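Local coordinates for aminoglycoside N(3)-acetyltransferase (Enterobacter cloacae, PDB 6NP3), which acetylates the 3-amino group of 2-deoxystreptamine antibiotics such as gentamicin with acetyl-CoA as donor, probably conferring resistance to these aminoglycosides, at residues W3-L8 with L46-G51; W84-P89 with G195-V200; R228-R233 with V255-E260. All blocks are in the same frame, centred on the assembly; numbering follows the deposited sequence. Where two conformers were deposited one is given.

Contact 1 of 3, residues W3-L8 with L46-G51; sequences WSKSEL and LIEAVG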
ATOM      1  N   TRP A   3      -7.529   5.890  23.520  1.00 27.12           N
ATOM      2  CA  TRP A   3      -6.397   6.745  23.219  1.00 26.24           C
ATOM      3  C   TRP A   3      -6.860   8.057  22.606  1.00 24.49           C
ATOM      4  O   TRP A   3      -7.738   8.081  21.736  1.00 24.36           O
ATOM      5  CB  TRP A   3      -5.483   6.046  22.221  1.00 25.78           C
ATOM      6  CG  TRP A   3      -4.918   4.769  22.736  1.00 25.80           C
ATOM      7  CD1 TRP A   3      -5.342   3.508  22.444  1.00 26.59           C
ATOM      8  CD2 TRP A   3      -3.808   4.625  23.626  1.00 25.71           C
ATOM      9  NE1 TRP A   3      -4.578   2.588  23.109  1.00 26.71           N
ATOM     10  CE2 TRP A   3      -3.622   3.244  23.835  1.00 26.54           C
ATOM     11  CE3 TRP A   3      -2.955   5.528  24.266  1.00 26.99           C
ATOM     12  CZ2 TRP A   3      -2.617   2.746  24.648  1.00 26.90           C
ATOM     13  CZ3 TRP A   3      -1.958   5.029  25.079  1.00 27.81           C
ATOM     14  CH2 TRP A   3      -1.801   3.650  25.267  1.00 27.12           C
ATOM     15  N   SER A   4      -6.264   9.147  23.071  1.00 24.47           N
ATOM     16  CA  SER A   4      -6.511  10.465  22.519  1.00 23.74           C
ATOM     17  C   SER A   4      -5.551  10.742  21.369  1.00 21.36           C
ATOM     18  O   SER A   4      -4.474  10.145  21.261  1.00 20.30           O
ATOM     19  CB  SER A   4      -6.300  11.532  23.584  1.00 24.82           C
ATOM     20  OG  SER A   4      -4.937  11.597  23.924  1.00 25.39           O
ATOM     21  N   LYS A   5      -5.937  11.690  20.513  0.61 20.83           N
ATOM     22  CA  LYS A   5      -5.043  12.111  19.440  0.61 20.28           C
ATOM     23  C   LYS A   5      -3.693  12.545  19.997  0.61 19.68           C
ATOM     24  O   LYS A   5      -2.636  12.133  19.504  0.61 18.96           O
ATOM     25  CB  LYS A   5      -5.677  13.240  18.626  0.61 21.83           C
ATOM     26  CG  LYS A   5      -4.736  13.803  17.569  0.61 23.26           C
ATOM     27  CD  LYS A   5      -5.428  14.774  16.620  0.61 24.48           C
ATOM     28  CE  LYS A   5      -5.889  16.025  17.332  0.61 25.11           C
ATOM     29  NZ  LYS A   5      -6.342  17.075  16.380  0.61 26.42           N
ATOM     30  N   SER A   6      -3.706  13.387  21.034  0.61 20.32           N
ATOM     31  CA  SER A   6      -2.452  13.875  21.595  0.61 20.41           C
ATOM     32  C   SER A   6      -1.534  12.733  22.010  0.61 20.37           C
ATOM     33  O   SER A   6      -0.320  12.788  21.782  0.61 19.59           O
ATOM     34  CB  SER A   6      -2.732  14.783  22.797  0.61 21.24           C
ATOM     35  OG  SER A   6      -1.547  15.083  23.521  0.61 22.40           O
ATOM     36  N   GLU A   7      -2.077  11.710  22.669  1.00 20.55           N
ATOM     37  CA  GLU A   7      -1.236  10.595  23.092  1.00 22.59           C
ATOM     38  C   GLU A   7      -0.623   9.893  21.886  1.00 19.47           C
ATOM     39  O   GLU A   7       0.570   9.557  21.883  1.00 18.48           O
ATOM     40  CB  GLU A   7      -2.069   9.596  23.890  1.00 26.80           C
ATOM     41  CG  GLU A   7      -2.450  10.045  25.301  1.00 33.26           C
ATOM     42  CD  GLU A   7      -3.404   9.081  25.983  1.00 39.31           C
ATOM     43  OE1 GLU A   7      -4.456   8.755  25.401  1.00 39.04           O
ATOM     44  OE2 GLU A   7      -3.097   8.643  27.108  1.00 44.63           O
ATOM     45  N   LEU A   8      -1.430   9.670  20.849  1.00 17.10           N
ATOM     46  CA  LEU A   8      -0.907   9.032  19.646  1.00 15.76           C
ATOM     47  C   LEU A   8       0.187   9.867  19.005  1.00 15.38           C
ATOM     48  O   LEU A   8       1.200   9.318  18.544  1.00 15.23           O
ATOM     49  CB  LEU A   8      -2.032   8.779  18.659  1.00 15.96           C
ATOM     50  CG  LEU A   8      -3.133   7.850  19.154  1.00 17.57           C
ATOM     51  CD1 LEU A   8      -4.234   7.750  18.118  1.00 19.63           C
ATOM     52  CD2 LEU A   8      -2.622   6.459  19.477  1.00 17.95           C
ATOM     53  N   LEU A  46      -1.798  10.926  12.655  1.00 15.17           N
ATOM     54  CA  LEU A  46      -0.787  10.776  11.612  1.00 15.59           C
ATOM     55  C   LEU A  46      -0.559  12.083  10.864  1.00 15.26           C
ATOM     56  O   LEU A  46       0.586  12.466  10.589  1.00 15.15           O
ATOM     57  CB  LEU A  46      -1.213   9.678  10.637  1.00 17.39           C
ATOM     58  CG  LEU A  46      -1.305   8.247  11.162  1.00 20.83           C
ATOM     59  CD1 LEU A  46      -2.030   7.356  10.184  1.00 23.19           C
ATOM     60  CD2 LEU A  46       0.109   7.747  11.429  1.00 23.87           C
ATOM     61  N   ILE A  47      -1.646  12.763  10.508  1.00 16.00           N
ATOM     62  CA  ILE A  47      -1.553  14.027   9.801  1.00 17.57           C
ATOM     63  C   ILE A  47      -0.851  15.065  10.655  1.00 16.78           C
ATOM     64  O   ILE A  47      -0.006  15.819  10.162  1.00 16.84           O
ATOM     65  CB  ILE A  47      -2.966  14.466   9.375  1.00 19.38           C
ATOM     66  CG1 ILE A  47      -3.509  13.500   8.322  1.00 21.15           C
ATOM     67  CG2 ILE A  47      -2.977  15.895   8.870  1.00 20.99           C
ATOM     68  CD1 ILE A  47      -4.962  13.704   7.994  1.00 24.02           C
ATOM     69  N   GLU A  48      -1.165  15.108  11.944  1.00 17.22           N
ATOM     70  CA  GLU A  48      -0.505  16.066  12.818  1.00 17.53           C
ATOM     71  C   GLU A  48       0.975  15.735  12.981  1.00 16.18           C
ATOM     72  O   GLU A  48       1.827  16.628  13.011  1.00 16.97           O
ATOM     73  CB  GLU A  48      -1.205  16.054  14.172  1.00 20.18           C
ATOM     74  CG  GLU A  48      -0.623  17.053  15.130  1.00 23.87           C
ATOM     75  CD  GLU A  48      -1.518  17.330  16.313  1.00 29.17           C
ATOM     76  OE1 GLU A  48      -0.989  17.415  17.433  1.00 30.68           O
ATOM     77  OE2 GLU A  48      -2.738  17.458  16.113  1.00 32.93           O
ATOM     78  N   ALA A  49       1.305  14.442  13.076  1.00 14.98           N
ATOM     79  CA  ALA A  49       2.698  14.049  13.266  1.00 14.88           C
ATOM     80  C   ALA A  49       3.572  14.415  12.066  1.00 14.59           C
ATOM     81  O   ALA A  49       4.716  14.856  12.242  1.00 16.32           O
ATOM     82  CB  ALA A  49       2.815  12.559  13.580  1.00 14.91           C
ATOM     83  N   VAL A  50       3.075  14.234  10.841  1.00 13.60           N
ATOM     84  CA  VAL A  50       3.876  14.605   9.670  1.00 13.47           C
ATOM     85  C   VAL A  50       3.828  16.104   9.401  1.00 13.87           C
ATOM     86  O   VAL A  50       4.697  16.633   8.696  1.00 14.47           O
ATOM     87  CB  VAL A  50       3.545  13.786   8.411  1.00 14.46           C
ATOM     88  CG1 VAL A  50       3.739  12.290   8.714  1.00 15.13           C
ATOM     89  CG2 VAL A  50       2.175  14.103   7.909  1.00 14.72           C
ATOM     90  N   GLY A  51       2.861  16.807   9.974  1.00 14.92           N
ATOM     91  CA  GLY A  51       2.807  18.248   9.873  1.00 17.19           C
ATOM     92  C   GLY A  51       2.350  18.741   8.519  1.00 17.07           C
ATOM     93  O   GLY A  51       2.107  17.977   7.581  1.00 15.88           O
TER

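Contact 2 of 3, residues W84-P89 with G195-V200; sequences WPAFDP and GKRVWV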
ATOM      1  N   TRP A  84     -20.455  -4.056 -14.431  1.00 17.53           N
ATOM      2  CA  TRP A  84     -19.565  -3.617 -13.369  1.00 17.29           C
ATOM      3  C   TRP A  84     -19.505  -2.089 -13.337  1.00 17.04           C
ATOM      4  O   TRP A  84     -19.416  -1.442 -14.382  1.00 18.28           O
ATOM      5  CB  TRP A  84     -18.153  -4.220 -13.536  1.00 17.03           C
ATOM      6  CG  TRP A  84     -17.511  -4.429 -12.190  1.00 16.31           C
ATOM      7  CD1 TRP A  84     -16.743  -3.536 -11.482  1.00 16.51           C
ATOM      8  CD2 TRP A  84     -17.695  -5.553 -11.337  1.00 16.69           C
ATOM      9  NE1 TRP A  84     -16.448  -4.050 -10.262  1.00 16.58           N
ATOM     10  CE2 TRP A  84     -16.986  -5.304 -10.156  1.00 17.35           C
ATOM     11  CE3 TRP A  84     -18.359  -6.772 -11.475  1.00 18.33           C
ATOM     12  CZ2 TRP A  84     -16.940  -6.214  -9.115  1.00 18.14           C
ATOM     13  CZ3 TRP A  84     -18.301  -7.679 -10.451  1.00 18.90           C
ATOM     14  CH2 TRP A  84     -17.587  -7.407  -9.291  1.00 19.63           C
ATOM     15  N   PRO A  85     -19.481  -1.487 -12.148  1.00 17.41           N
ATOM     16  CA  PRO A  85     -19.286  -0.037 -12.074  1.00 18.12           C
ATOM     17  C   PRO A  85     -17.883   0.349 -12.511  1.00 17.56           C
ATOM     18  O   PRO A  85     -16.898  -0.299 -12.141  1.00 17.93           O
ATOM     19  CB  PRO A  85     -19.486   0.271 -10.583  1.00 18.21           C
ATOM     20  CG  PRO A  85     -19.206  -0.985  -9.873  1.00 18.39           C
ATOM     21  CD  PRO A  85     -19.697  -2.081 -10.822  1.00 17.33           C
ATOM     22  N   ALA A  86     -17.786   1.403 -13.309  1.00 17.43           N
ATOM     23  CA  ALA A  86     -16.478   1.999 -13.548  1.00 17.39           C
ATOM     24  C   ALA A  86     -15.869   2.517 -12.249  1.00 16.89           C
ATOM     25  O   ALA A  86     -16.572   3.007 -11.359  1.00 17.39           O
ATOM     26  CB  ALA A  86     -16.574   3.157 -14.536  1.00 19.07           C
ATOM     27  N   PHE A  87     -14.544   2.369 -12.125  1.00 16.10           N
ATOM     28  CA  PHE A  87     -13.825   2.931 -10.985  1.00 14.93           C
ATOM     29  C   PHE A  87     -13.937   4.447 -11.000  1.00 15.94           C
ATOM     30  O   PHE A  87     -13.512   5.104 -11.953  1.00 17.45           O
ATOM     31  CB  PHE A  87     -12.356   2.517 -11.026  1.00 14.87           C
ATOM     32  CG  PHE A  87     -11.527   3.080  -9.897  1.00 14.46           C
ATOM     33  CD1 PHE A  87     -11.719   2.661  -8.593  1.00 14.65           C
ATOM     34  CD2 PHE A  87     -10.522   3.997 -10.152  1.00 15.01           C
ATOM     35  CE1 PHE A  87     -10.945   3.152  -7.581  1.00 15.17           C
ATOM     36  CE2 PHE A  87      -9.738   4.491  -9.100  1.00 15.27           C
ATOM     37  CZ  PHE A  87      -9.964   4.048  -7.845  1.00 15.17           C
ATOM     38  N   ASP A  88     -14.510   5.002  -9.949  1.00 16.29           N
ATOM     39  CA  ASP A  88     -14.642   6.450  -9.822  1.00 17.47           C
ATOM     40  C   ASP A  88     -13.824   6.853  -8.605  1.00 17.66           C
ATOM     41  O   ASP A  88     -14.229   6.544  -7.471  1.00 17.72           O
ATOM     42  CB  ASP A  88     -16.111   6.817  -9.623  1.00 20.50           C
ATOM     43  CG  ASP A  88     -16.335   8.307  -9.588  1.00 25.08           C
ATOM     44  OD1 ASP A  88     -15.350   9.044  -9.352  1.00 25.59           O
ATOM     45  OD2 ASP A  88     -17.497   8.733  -9.780  1.00 28.49           O
ATOM     46  N   PRO A  89     -12.650   7.479  -8.789  1.00 18.14           N
ATOM     47  CA  PRO A  89     -11.752   7.697  -7.644  1.00 18.36           C
ATOM     48  C   PRO A  89     -12.370   8.541  -6.551  1.00 17.75           C
ATOM     49  O   PRO A  89     -12.005   8.388  -5.378  1.00 18.94           O
ATOM     50  CB  PRO A  89     -10.533   8.386  -8.281  1.00 20.52           C
ATOM     51  CG  PRO A  89     -11.005   8.911  -9.598  1.00 23.24           C
ATOM     52  CD  PRO A  89     -12.036   7.923 -10.058  1.00 21.11           C
ATOM     53  N   GLY A 195     -15.527  10.553 -18.877  1.00 44.54           N
ATOM     54  CA  GLY A 195     -16.867  10.281 -18.395  1.00 43.24           C
ATOM     55  C   GLY A 195     -17.467   8.963 -18.828  1.00 42.30           C
ATOM     56  O   GLY A 195     -18.604   8.661 -18.434  1.00 42.74           O
ATOM     57  N   LYS A 196     -16.753   8.173 -19.622  1.00 41.45           N
ATOM     58  CA  LYS A 196     -17.267   6.923 -20.155  1.00 41.04           C
ATOM     59  C   LYS A 196     -16.491   5.759 -19.558  1.00 33.05           C
ATOM     60  O   LYS A 196     -15.287   5.863 -19.306  1.00 31.82           O
ATOM     61  CB  LYS A 196     -17.128   6.894 -21.678  1.00 49.16           C
ATOM     62  CG  LYS A 196     -17.342   8.266 -22.320  1.00 57.01           C
ATOM     63  CD  LYS A 196     -18.200   8.200 -23.576  1.00 65.61           C
ATOM     64  CE  LYS A 196     -18.650   9.593 -24.011  1.00 72.29           C
ATOM     65  NZ  LYS A 196     -19.304  10.383 -22.930  1.00 74.23           N
ATOM     66  N   ARG A 197     -17.187   4.656 -19.321  1.00 27.66           N
ATOM     67  CA  ARG A 197     -16.514   3.459 -18.846  1.00 24.20           C
ATOM     68  C   ARG A 197     -15.728   2.816 -19.982  1.00 22.96           C
ATOM     69  O   ARG A 197     -16.267   2.552 -21.062  1.00 24.27           O
ATOM     70  CB  ARG A 197     -17.532   2.462 -18.297  1.00 23.64           C
ATOM     71  CG  ARG A 197     -16.896   1.178 -17.790  1.00 23.28           C
ATOM     72  CD  ARG A 197     -17.924   0.153 -17.369  1.00 23.66           C
ATOM     73  NE  ARG A 197     -18.776  -0.268 -18.478  1.00 23.73           N
ATOM     74  CZ  ARG A 197     -19.760  -1.140 -18.354  1.00 24.44           C
ATOM     75  NH1 ARG A 197     -20.005  -1.689 -17.187  1.00 25.67           N
ATOM     76  NH2 ARG A 197     -20.501  -1.463 -19.400  1.00 25.90           N
ATOM     77  N   VAL A 198     -14.458   2.528 -19.719  1.00 21.92           N
ATOM     78  CA  VAL A 198     -13.588   1.848 -20.668  1.00 21.85           C
ATOM     79  C   VAL A 198     -12.959   0.666 -19.948  1.00 20.90           C
ATOM     80  O   VAL A 198     -12.304   0.846 -18.915  1.00 21.81           O
ATOM     81  CB  VAL A 198     -12.485   2.776 -21.205  1.00 24.51           C
ATOM     82  CG1 VAL A 198     -11.534   2.013 -22.119  1.00 26.30           C
ATOM     83  CG2 VAL A 198     -13.088   3.961 -21.918  1.00 26.30           C
ATOM     84  N   TRP A 199     -13.134  -0.530 -20.485  1.00 19.20           N
ATOM     85  CA  TRP A 199     -12.439  -1.680 -19.935  1.00 18.58           C
ATOM     86  C   TRP A 199     -11.011  -1.731 -20.456  1.00 19.00           C
ATOM     87  O   TRP A 199     -10.765  -1.595 -21.661  1.00 21.12           O
ATOM     88  CB  TRP A 199     -13.161  -2.964 -20.290  1.00 18.72           C
ATOM     89  CG  TRP A 199     -14.359  -3.225 -19.445  1.00 17.96           C
ATOM     90  CD1 TRP A 199     -15.681  -2.986 -19.767  1.00 18.22           C
ATOM     91  CD2 TRP A 199     -14.364  -3.801 -18.139  1.00 17.08           C
ATOM     92  NE1 TRP A 199     -16.494  -3.403 -18.743  1.00 17.83           N
ATOM     93  CE2 TRP A 199     -15.712  -3.868 -17.715  1.00 17.19           C
ATOM     94  CE3 TRP A 199     -13.358  -4.238 -17.265  1.00 17.33           C
ATOM     95  CZ2 TRP A 199     -16.081  -4.406 -16.493  1.00 17.86           C
ATOM     96  CZ3 TRP A 199     -13.722  -4.771 -16.061  1.00 17.28           C
ATOM     97  CH2 TRP A 199     -15.074  -4.829 -15.665  1.00 17.01           C
ATOM     98  N   VAL A 200     -10.068  -1.926 -19.537  1.00 17.99           N
ATOM     99  CA  VAL A 200      -8.652  -2.052 -19.863  1.00 18.84           C
ATOM    100  C   VAL A 200      -8.180  -3.401 -19.341  1.00 17.44           C
ATOM    101  O   VAL A 200      -8.343  -3.708 -18.151  1.00 17.26           O
ATOM    102  CB  VAL A 200      -7.822  -0.910 -19.255  1.00 20.04           C
ATOM    103  CG1 VAL A 200      -6.333  -1.132 -19.546  1.00 21.20           C
ATOM    104  CG2 VAL A 200      -8.294   0.440 -19.769  1.00 21.28           C
TER

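Contact 3 of 3, residues R228-R233 with V255-E260; sequences RDYLAR and VSFGIE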
ATOM      1  N   ARG A 228      10.576 -10.358   7.221  1.00 18.28           N
ATOM      2  CA  ARG A 228      11.002 -11.042   8.440  1.00 20.51           C
ATOM      3  C   ARG A 228      12.519 -11.073   8.550  1.00 19.10           C
ATOM      4  O   ARG A 228      13.081 -10.817   9.623  1.00 19.96           O
ATOM      5  CB  ARG A 228      10.483 -12.483   8.469  1.00 24.66           C
ATOM      6  CG  ARG A 228       9.068 -12.680   8.905  1.00 30.74           C
ATOM      7  CD  ARG A 228       8.695 -14.166   9.022  1.00 36.51           C
ATOM      8  NE  ARG A 228       7.242 -14.317   9.053  1.00 40.97           N
ATOM      9  CZ  ARG A 228       6.482 -13.980  10.089  1.00 44.42           C
ATOM     10  NH1 ARG A 228       7.035 -13.482  11.184  1.00 45.72           N
ATOM     11  NH2 ARG A 228       5.169 -14.140  10.033  1.00 45.77           N
ATOM     12  N   ASP A 229      13.202 -11.445   7.463  0.52 19.51           N
ATOM     13  CA  ASP A 229      14.661 -11.442   7.456  0.52 19.65           C
ATOM     14  C   ASP A 229      15.188 -10.051   7.774  0.52 18.17           C
ATOM     15  O   ASP A 229      16.007  -9.878   8.685  0.52 18.42           O
ATOM     16  CB  ASP A 229      15.183 -11.930   6.101  0.52 21.06           C
ATOM     17  CG  ASP A 229      15.826 -13.305   6.174  0.52 23.74           C
ATOM     18  OD1 ASP A 229      15.998 -13.850   7.281  0.52 26.30           O
ATOM     19  OD2 ASP A 229      16.178 -13.853   5.114  0.52 22.55           O
ATOM     20  N   TYR A 230      14.641  -9.036   7.101  1.00 17.17           N
ATOM     21  CA  TYR A 230      15.132  -7.669   7.275  1.00 16.15           C
ATOM     22  C   TYR A 230      15.011  -7.241   8.724  1.00 15.49           C
ATOM     23  O   TYR A 230      15.946  -6.674   9.295  1.00 16.27           O
ATOM     24  CB  TYR A 230      14.344  -6.717   6.382  1.00 15.23           C
ATOM     25  CG  TYR A 230      14.733  -5.278   6.479  1.00 14.27           C
ATOM     26  CD1 TYR A 230      15.776  -4.798   5.753  1.00 14.32           C
ATOM     27  CD2 TYR A 230      14.037  -4.391   7.296  1.00 14.71           C
ATOM     28  CE1 TYR A 230      16.106  -3.451   5.795  1.00 14.48           C
ATOM     29  CE2 TYR A 230      14.376  -3.066   7.368  1.00 14.56           C
ATOM     30  CZ  TYR A 230      15.408  -2.603   6.623  1.00 14.01           C
ATOM     31  OH  TYR A 230      15.699  -1.262   6.702  1.00 15.21           O
ATOM     32  N   LEU A 231      13.864  -7.513   9.326  1.00 16.23           N
ATOM     33  CA  LEU A 231      13.635  -7.077  10.692  1.00 17.14           C
ATOM     34  C   LEU A 231      14.499  -7.839  11.680  1.00 17.97           C
ATOM     35  O   LEU A 231      14.793  -7.316  12.758  1.00 19.63           O
ATOM     36  CB  LEU A 231      12.158  -7.216  11.039  1.00 19.15           C
ATOM     37  CG  LEU A 231      11.260  -6.243  10.267  1.00 20.59           C
ATOM     38  CD1 LEU A 231       9.786  -6.563  10.508  1.00 23.04           C
ATOM     39  CD2 LEU A 231      11.536  -4.793  10.654  1.00 20.26           C
ATOM     40  N   ALA A 232      14.950  -9.032  11.330  1.00 17.65           N
ATOM     41  CA  ALA A 232      15.870  -9.758  12.192  1.00 18.57           C
ATOM     42  C   ALA A 232      17.290  -9.249  12.078  1.00 18.19           C
ATOM     43  O   ALA A 232      18.124  -9.622  12.910  1.00 19.14           O
ATOM     44  CB  ALA A 232      15.874 -11.243  11.813  1.00 21.18           C
ATOM     45  N   ARG A 233      17.589  -8.427  11.064  1.00 18.32           N
ATOM     46  CA  ARG A 233      18.948  -8.063  10.713  1.00 19.24           C
ATOM     47  C   ARG A 233      19.235  -6.573  10.776  1.00 18.23           C
ATOM     48  O   ARG A 233      20.351  -6.177  10.432  1.00 20.65           O
ATOM     49  CB  ARG A 233      19.244  -8.520   9.277  1.00 20.96           C
ATOM     50  CG  ARG A 233      19.402 -10.022   9.132  1.00 22.99           C
ATOM     51  CD  ARG A 233      19.465 -10.409   7.663  1.00 25.71           C
ATOM     52  NE  ARG A 233      19.678 -11.841   7.460  1.00 27.88           N
ATOM     53  CZ  ARG A 233      20.822 -12.373   7.039  1.00 29.36           C
ATOM     54  NH1 ARG A 233      21.858 -11.597   6.761  1.00 31.18           N
ATOM     55  NH2 ARG A 233      20.920 -13.685   6.887  1.00 30.88           N
ATOM     56  N   VAL A 255      13.542  -1.985   0.532  1.00 11.87           N
ATOM     57  CA  VAL A 255      13.389  -2.380  -0.865  1.00 12.20           C
ATOM     58  C   VAL A 255      14.726  -2.774  -1.467  1.00 12.40           C
ATOM     59  O   VAL A 255      14.826  -3.788  -2.176  1.00 12.93           O
ATOM     60  CB  VAL A 255      12.653  -1.283  -1.659  1.00 13.21           C
ATOM     61  CG1 VAL A 255      12.709  -1.565  -3.154  1.00 15.11           C
ATOM     62  CG2 VAL A 255      11.203  -1.217  -1.176  1.00 13.29           C
ATOM     63  N   SER A 256      15.787  -2.014  -1.212  0.56 12.57           N
ATOM     64  CA  SER A 256      17.094  -2.441  -1.698  0.56 13.52           C
ATOM     65  C   SER A 256      17.464  -3.813  -1.130  0.56 13.19           C
ATOM     66  O   SER A 256      17.937  -4.705  -1.857  0.56 13.21           O
ATOM     67  CB  SER A 256      18.135  -1.394  -1.326  0.56 15.59           C
ATOM     68  OG  SER A 256      17.905  -0.191  -2.036  0.56 17.86           O
ATOM     69  N   PHE A 257      17.237  -4.006   0.170  1.00 13.70           N
ATOM     70  CA  PHE A 257      17.496  -5.294   0.793  1.00 13.92           C
ATOM     71  C   PHE A 257      16.707  -6.380   0.093  1.00 13.43           C
ATOM     72  O   PHE A 257      17.225  -7.480  -0.159  1.00 13.93           O
ATOM     73  CB  PHE A 257      17.134  -5.211   2.271  1.00 14.09           C
ATOM     74  CG  PHE A 257      17.253  -6.516   3.014  1.00 15.16           C
ATOM     75  CD1 PHE A 257      16.192  -7.394   3.063  1.00 15.61           C
ATOM     76  CD2 PHE A 257      18.417  -6.855   3.675  1.00 17.23           C
ATOM     77  CE1 PHE A 257      16.280  -8.587   3.744  1.00 16.50           C
ATOM     78  CE2 PHE A 257      18.500  -8.067   4.350  1.00 18.59           C
ATOM     79  CZ  PHE A 257      17.431  -8.895   4.417  1.00 18.14           C
ATOM     80  N   GLY A 258      15.458  -6.094  -0.266  1.00 13.15           N
ATOM     81  CA  GLY A 258      14.628  -7.114  -0.886  1.00 13.21           C
ATOM     82  C   GLY A 258      15.045  -7.470  -2.299  1.00 12.39           C
ATOM     83  O   GLY A 258      14.995  -8.647  -2.696  1.00 12.98           O
ATOM     84  N   ILE A 259      15.504  -6.485  -3.072  1.00 12.19           N
ATOM     85  CA  ILE A 259      16.070  -6.769  -4.391  1.00 12.96           C
ATOM     86  C   ILE A 259      17.268  -7.701  -4.248  1.00 13.82           C
ATOM     87  O   ILE A 259      17.410  -8.696  -4.973  1.00 14.63           O
ATOM     88  CB  ILE A 259      16.447  -5.461  -5.111  1.00 12.70           C
ATOM     89  CG1 ILE A 259      15.186  -4.628  -5.376  1.00 12.79           C
ATOM     90  CG2 ILE A 259      17.223  -5.736  -6.398  1.00 14.09           C
ATOM     91  CD1 ILE A 259      15.499  -3.195  -5.762  1.00 13.77           C
ATOM     92  N   GLU A 260      18.188  -7.342  -3.353  1.00 14.12           N
ATOM     93  CA  GLU A 260      19.360  -8.179  -3.112  1.00 15.98           C
ATOM     94  C   GLU A 260      18.956  -9.572  -2.642  1.00 15.16           C
ATOM     95  O   GLU A 260      19.563 -10.574  -3.048  1.00 16.09           O
ATOM     96  CB  GLU A 260      20.282  -7.503  -2.096  1.00 17.62           C
ATOM     97  CG  GLU A 260      20.869  -6.210  -2.577  1.00 25.95           C
ATOM     98  CD  GLU A 260      21.664  -5.465  -1.516  1.00 35.50           C
ATOM     99  OE1 GLU A 260      22.016  -6.062  -0.479  1.00 36.70           O
ATOM    100  OE2 GLU A 260      21.941  -4.267  -1.727  1.00 37.77           O
TER

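Contact 1 of 3, residues W3-L8 with L46-G51
Glu-48 and Lys-5 are the residues that meet where the segment 46-51, the last turn or so of helix 39-50, runs past the start of helix 5-15. Ahead of Glu-48, Leu-46 turns its side chain away from segment 3-8 and packs against Leu-12 of helix 5-15 and Ile-56 of strand 55-59, while Ile-47 also rests on Ile-56. At Glu-48 the chain reaches outward, CG anti to the backbone N (chi1 -178°) and extended beyond, and OE2 comes 3.6 Å from Lys-5 NZ. This is a long salt bridge at the surface, made by one of two lysine conformers and therefore loose. The two side chains cross at about a right angle, and the lysine, bent at its third torsion, also rests on Asp-44 and Ala-45, as Glu-48 does on Val-9. The contact thus joins neighbouring helices at the surface, away from the antibiotic and coenzyme sites.

Lys-5 is the first residue of its helix, which opens with a capping box: Glu-7 N donates to Ser-4 OG over 3.1 Å, and Ser-4 N returns the bond to the anti lone pair of Glu-7 OE1 over 3.0 Å, nearly straight at 175°.

Ala-49 follows, buried against Leu-12 and Val-17, and its carbonyl accepts from Arg-13 NH1. Gly-51, with positive phi, takes the chain out of the helix.

Contact 2 of 3, residues W84-P89 with G195-V200
Arg-197 leaves its strand with CG anti to the backbone N (chi1 180°) and bends at its third torsion (62°), which turns the guanidinium toward the backbone of Trp-84. Its NH1 donates to Trp-84 O over 2.9 Å. The N-H...O angle of 143° makes the bond clearly bent, although the oxygen lies close to the guanidinium plane, at the group's edge. NH2 of the same arginine binds Gln-82 O, so one guanidinium grips two carbonyls where helix 78-83 gives way to the loop.

Nearer the backbone, the arginine's aliphatic part lies against Ala-86, with Ala-86 CB 3.8 Å from Arg-197 CG. Trp-199, two residues along the strand, brings the edge of its six-membered ring to the CB methylene of Trp-84: Trp-199 CZ2 is 3.6 Å from Trp-84 CB. Both indole N-H groups are used elsewhere, Trp-199 NE1 by Ala-81 O and Trp-84 NE1 by Asp-64 O.

The contact thus fastens the end of helix 78-83 and the following loop to the two-stranded antiparallel hairpin of 184-193 and 196-205. Three donors from Arg-197 and Trp-199 make the polar part of the hold, all to main-chain carbonyls, two in the end of helix 78-83 and one at Trp-84, beside the apolar packing on Ala-86 and Trp-84 CB.

Contact 3 of 3, residues R228-R233 with V255-E260
Tyr-230 presents the edge of its ring to the face of Phe-257 in a T-shaped (edge-to-face) stack. The ring centroids are 5.2 Å apart and the planes stand at 71°. At the closest point Tyr-230 CD1 lies 3.6 Å from Phe-257 CG, above the phenyl face but toward its rim. The tyrosine's methylene covers the same ring: Tyr-230 CB makes a CH-pi contact 4.1 Å from the Phe-257 centroid. Phe-257 gets there with CG anti to its own backbone N (chi1 175°), which carries the ring across to helix 222-233.

Its far end is met edge-on. Asp-229 CB and Arg-233 CD each come to 4.1 Å from Phe-257 CZ, and the extended arginine chain passes the ring's edge, crossing the Phe-257 side chain at about a right angle. The axes of the two segments approach to 10.5 Å, with N-to-C directions 118° apart, and the two rings, one from each helix, fill the space between them.

No hydrogen bond joins the two segments directly. Tyr-230 OH is bonded to Asp-253 OD2 and, in the conformer given, Asp-229 OD2 to Trp-261 NE1, so that dispersion and C-H...pi attraction hold the centre while hydrogen bonds to other residues of helix 251-265 add a polar tie.

From the N terminus, contact 1 closes first, bringing helix 39-50 back beside helix 5-15 after the chain has passed through strand 22-27 of the mixed sheet. Contact 2 spans the longest interval: the loop after helix 78-83 waits more than a hundred residues for strand 196-205 of the separate two-stranded hairpin. Helix 222-233 follows that strand, and contact 3 then joins it to helix 251-265 after the antiparallel strands 237-241, at the sheet's edge, and 244-250. The three loops run in series, neither nesting nor crossing. Contacts 2 and 3 lie on opposite sides of the chain's centre, their nearest atoms about 23 Å apart, and none of the contacts touches another.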